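Local coordinates for protein putative phage endolysin (PDB 4EVX) that probably acts as a lysozyme, hydrolysing beta-1,4 linkages between N-acetylmuramic acid and N-acetylglucosamine in peptidoglycan, at residues 63-74 / 83-91. Sequence-based numbering, arbitrary orientation.
Sequences LNSCDILLQNCL and RETLIALMF
R83 meets D67 in a salt bridge made through a single carboxylate oxygen: NE of R83 lies 3.2 Å from OD2 of D67, which accepts through its syn lone pair. The two flat groups stand nearly perpendicular (88°), which rules out a coplanar paired geometry, and the second bond, from NH1 to the same OD2, is weak. A bend at chi3 (85°) turns the guanidinium across the helix surface, where CB of Q71 lies at its edge. NH2 of R83 also makes a weak hydrogen bond to L77 O.

Next to this polar pair, L70 is a knob set among R83, L86, I87 and M90; its CD2 lies 3.9 Å from CG1 of I87. With CG1 of I87 anti to the carbonyl carbon, CD1 reaches CA of D67 at 3.8 Å, while CG2 packs on L63. L74 and L86 meet tip to tip through CD2 and CD1.

The contact packs together two helices of the phage lysozyme (glycosyl hydrolase 24) family region. Helices 52-73 and 80-94, joined by a short connection, cross steeply, the axes of these short segments 10.2 Å apart at 118°. A second subunit packs on L70 and M90 through its L69, and C66 and C73 of helix 52-73 are disulfide-bonded to C73 and C66 of that subunit.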
loop_
_atom_site.group_PDB
_atom_site.type_symbol
_atom_site.label_atom_id
_atom_site.label_comp_id
_atom_site.label_asym_id
_atom_site.label_seq_id
_atom_site.Cartn_x
_atom_site.Cartn_y
_atom_site.Cartn_z
ATOM N N LEU A 63 7.411 -14.647 -6.073
ATOM C CA LEU A 63 7.262 -13.256 -6.619
ATOM C C LEU A 63 6.497 -13.257 -7.954
ATOM O O LEU A 63 5.626 -12.440 -8.197
ATOM C CB LEU A 63 8.646 -12.592 -6.840
ATOM C CG LEU A 63 9.443 -12.350 -5.599
ATOM C CD1 LEU A 63 10.847 -11.863 -5.933
ATOM C CD2 LEU A 63 8.745 -11.377 -4.630
ATOM N N ASN A 64 6.802 -14.200 -8.821
ATOM C CA ASN A 64 6.154 -14.254 -10.122
ATOM C C ASN A 64 4.695 -14.699 -9.982
ATOM O O ASN A 64 3.851 -14.234 -10.764
ATOM C CB ASN A 64 6.968 -15.152 -11.042
ATOM C CG ASN A 64 8.165 -14.395 -11.619
ATOM O OD1 ASN A 64 7.993 -13.554 -12.507
ATOM N ND2 ASN A 64 9.355 -14.496 -11.032
ATOM N N SER A 65 4.365 -15.555 -9.027
ATOM C CA SER A 65 2.962 -15.933 -8.814
ATOM C C SER A 65 2.178 -14.732 -8.395
ATOM O O SER A 65 1.129 -14.435 -8.936
ATOM C CB SER A 65 2.831 -17.048 -7.768
ATOM O OG SER A 65 3.375 -18.236 -8.306
ATOM N N CYS A 66 2.706 -13.946 -7.483
ATOM C CA CYS A 66 2.002 -12.771 -7.061
ATOM C C CYS A 66 1.911 -11.756 -8.208
ATOM O O CYS A 66 0.888 -11.095 -8.387
ATOM C CB CYS A 66 2.663 -12.187 -5.822
ATOM S SG CYS A 66 2.554 -13.295 -4.398
ATOM N N ASP A 67 2.948 -11.656 -9.032
ATOM C CA ASP A 67 2.855 -10.774 -10.206
ATOM C C ASP A 67 1.749 -11.164 -11.167
ATOM O O ASP A 67 1.056 -10.313 -11.724
ATOM C CB ASP A 67 4.192 -10.803 -10.953
ATOM C CG ASP A 67 4.281 -9.724 -12.034
ATOM O OD1 ASP A 67 4.555 -10.073 -13.183
ATOM O OD2 ASP A 67 3.832 -8.615 -11.777
ATOM N N ILE A 68 1.584 -12.471 -11.438
ATOM C CA ILE A 68 0.554 -12.909 -12.370
ATOM C C ILE A 68 -0.853 -12.617 -11.813
ATOM O O ILE A 68 -1.769 -12.156 -12.519
ATOM C CB ILE A 68 0.760 -14.415 -12.705
ATOM C CG1 ILE A 68 1.968 -14.529 -13.621
ATOM C CG2 ILE A 68 -0.481 -14.974 -13.391
ATOM C CD1 ILE A 68 2.557 -15.919 -13.667
ATOM N N LEU A 69 -1.021 -12.847 -10.483
ATOM C CA LEU A 69 -2.312 -12.602 -9.869
ATOM C C LEU A 69 -2.548 -11.120 -9.676
ATOM O O LEU A 69 -3.713 -10.692 -9.692
ATOM C CB LEU A 69 -2.384 -13.371 -8.539
ATOM C CG LEU A 69 -2.348 -14.893 -8.674
ATOM C CD1 LEU A 69 -2.403 -15.573 -7.300
ATOM C CD2 LEU A 69 -3.515 -15.417 -9.552
ATOM N N LEU A 70 -1.499 -10.316 -9.571
ATOM C CA LEU A 70 -1.698 -8.855 -9.422
ATOM C C LEU A 70 -2.223 -8.316 -10.683
ATOM O O LEU A 70 -3.171 -7.498 -10.723
ATOM C CB LEU A 70 -0.343 -8.201 -9.055
ATOM C CG LEU A 70 -0.292 -6.752 -8.768
ATOM C CD1 LEU A 70 -1.056 -6.431 -7.518
ATOM C CD2 LEU A 70 1.117 -6.357 -8.539
ATOM N N GLN A 71 -1.649 -8.807 -11.773
ATOM C CA GLN A 71 -2.032 -8.408 -13.121
ATOM C C GLN A 71 -3.458 -8.573 -13.280
ATOM O O GLN A 71 -4.153 -7.726 -13.842
ATOM C CB GLN A 71 -1.310 -9.298 -14.219
ATOM C CG GLN A 71 -1.533 -8.817 -15.680
ATOM C CD GLN A 71 -0.354 -8.116 -16.327
ATOM O OE1 GLN A 71 -0.478 -6.977 -16.814
ATOM N NE2 GLN A 71 0.807 -8.793 -16.386
ATOM N N ASN A 72 -3.969 -9.660 -12.754
ATOM C CA ASN A 72 -5.382 -9.866 -12.929
ATOM C C ASN A 72 -6.276 -9.031 -12.034
ATOM O O ASN A 72 -7.398 -8.893 -12.457
ATOM C CB ASN A 72 -5.729 -11.355 -12.833
ATOM C CG ASN A 72 -6.987 -11.746 -13.664
ATOM O OD1 ASN A 72 -7.367 -11.146 -14.672
ATOM N ND2 ASN A 72 -7.799 -12.558 -13.122
ATOM N N CYS A 73 -5.835 -8.495 -10.826
ATOM C CA CYS A 73 -6.492 -7.524 -9.874
ATOM C C CYS A 73 -6.373 -6.044 -10.353
ATOM O O CYS A 73 -7.259 -5.193 -10.070
ATOM C CB CYS A 73 -5.851 -7.692 -8.466
ATOM S SG CYS A 73 -6.146 -6.343 -7.236
ATOM N N LEU A 74 -5.244 -5.711 -11.013
ATOM C CA LEU A 74 -4.912 -4.358 -11.481
ATOM C C LEU A 74 -4.628 -4.473 -12.988
ATOM O O LEU A 74 -3.504 -4.301 -13.477
ATOM C CB LEU A 74 -3.754 -3.761 -10.739
ATOM C CG LEU A 74 -3.923 -3.627 -9.202
ATOM C CD1 LEU A 74 -3.364 -4.809 -8.515
ATOM C CD2 LEU A 74 -3.165 -2.487 -8.655
ATOM N N ARG A 83 4.212 -2.156 -9.829
ATOM C CA ARG A 83 4.013 -3.582 -9.631
ATOM C C ARG A 83 5.027 -4.138 -8.610
ATOM O O ARG A 83 4.680 -4.851 -7.668
ATOM C CB ARG A 83 4.152 -4.352 -10.961
ATOM C CG ARG A 83 3.092 -3.993 -11.998
ATOM C CD ARG A 83 3.468 -4.634 -13.337
ATOM N NE ARG A 83 3.001 -6.006 -13.401
ATOM C CZ ARG A 83 1.749 -6.354 -13.669
ATOM N NH1 ARG A 83 1.402 -7.623 -13.684
ATOM N NH2 ARG A 83 0.826 -5.426 -13.917
ATOM N N GLU A 84 6.302 -3.792 -8.771
ATOM C CA GLU A 84 7.331 -4.303 -7.881
ATOM C C GLU A 84 7.124 -3.774 -6.451
ATOM O O GLU A 84 7.344 -4.539 -5.472
ATOM C CB GLU A 84 8.726 -4.002 -8.397
ATOM C CG GLU A 84 9.072 -4.840 -9.590
ATOM C CD GLU A 84 10.531 -4.947 -9.972
ATOM O OE1 GLU A 84 11.371 -4.252 -9.359
ATOM O OE2 GLU A 84 10.831 -5.753 -10.895
ATOM N N THR A 85 6.773 -2.516 -6.294
ATOM C CA THR A 85 6.573 -2.006 -4.932
ATOM C C THR A 85 5.367 -2.633 -4.248
ATOM O O THR A 85 5.412 -2.936 -3.036
ATOM C CB THR A 85 6.458 -0.503 -4.888
ATOM O OG1 THR A 85 5.323 -0.014 -5.590
ATOM C CG2 THR A 85 7.769 0.197 -5.311
ATOM N N LEU A 86 4.332 -2.883 -4.991
ATOM C CA LEU A 86 3.151 -3.553 -4.437
ATOM C C LEU A 86 3.499 -4.976 -4.036
ATOM O O LEU A 86 3.143 -5.425 -2.950
ATOM C CB LEU A 86 1.959 -3.570 -5.382
ATOM C CG LEU A 86 1.180 -2.291 -5.512
ATOM C CD1 LEU A 86 0.255 -2.384 -6.684
ATOM C CD2 LEU A 86 0.367 -2.040 -4.227
ATOM N N ILE A 87 4.217 -5.671 -4.853
ATOM C CA ILE A 87 4.676 -7.006 -4.524
ATOM C C ILE A 87 5.586 -6.992 -3.280
ATOM O O ILE A 87 5.404 -7.840 -2.397
ATOM C CB ILE A 87 5.356 -7.631 -5.738
ATOM C CG1 ILE A 87 4.272 -7.845 -6.817
ATOM C CG2 ILE A 87 6.052 -8.942 -5.360
ATOM C CD1 ILE A 87 4.786 -8.258 -8.047
ATOM N N ALA A 88 6.543 -6.050 -3.169
ATOM C CA ALA A 88 7.404 -6.007 -2.002
ATOM C C ALA A 88 6.571 -5.696 -0.768
ATOM O O ALA A 88 6.766 -6.279 0.302
ATOM C CB ALA A 88 8.469 -4.962 -2.194
ATOM N N LEU A 89 5.624 -4.770 -0.879
ATOM C CA LEU A 89 4.729 -4.464 0.244
ATOM C C LEU A 89 3.965 -5.702 0.714
ATOM O O LEU A 89 3.954 -6.018 1.910
ATOM C CB LEU A 89 3.744 -3.357 -0.127
ATOM C CG LEU A 89 2.695 -3.041 0.971
ATOM C CD1 LEU A 89 3.346 -2.382 2.203
ATOM C CD2 LEU A 89 1.567 -2.169 0.454
HETATM N N MSE A 90 3.319 -6.388 -0.231
HETATM C CA MSE A 90 2.590 -7.608 0.175
HETATM C C MSE A 90 3.553 -8.629 0.827
HETATM O O MSE A 90 3.205 -9.289 1.824
HETATM C CB MSE A 90 1.869 -8.196 -1.024
HETATM C CG MSE A 90 0.684 -7.402 -1.449
HETATM SE SE MSE A 90 -0.291 -8.296 -2.867
HETATM C CE MSE A 90 0.823 -7.932 -4.148
ATOM N N PHE A 91 4.779 -8.770 0.270
ATOM C CA PHE A 91 5.754 -9.721 0.802
ATOM C C PHE A 91 6.069 -9.362 2.262
ATOM O O PHE A 91 6.053 -10.232 3.140
ATOM C CB PHE A 91 7.029 -9.699 -0.068
ATOM C CG PHE A 91 7.946 -10.840 0.178
ATOM C CD1 PHE A 91 7.921 -11.961 -0.647
ATOM C CD2 PHE A 91 8.689 -10.901 1.337
ATOM C CE1 PHE A 91 8.652 -13.095 -0.333
ATOM C CE2 PHE A 91 9.494 -11.996 1.599
ATOM C CZ PHE A 91 9.452 -13.097 0.775
HETATM O O HOH W 1 -1.470 -5.227 -14.939
#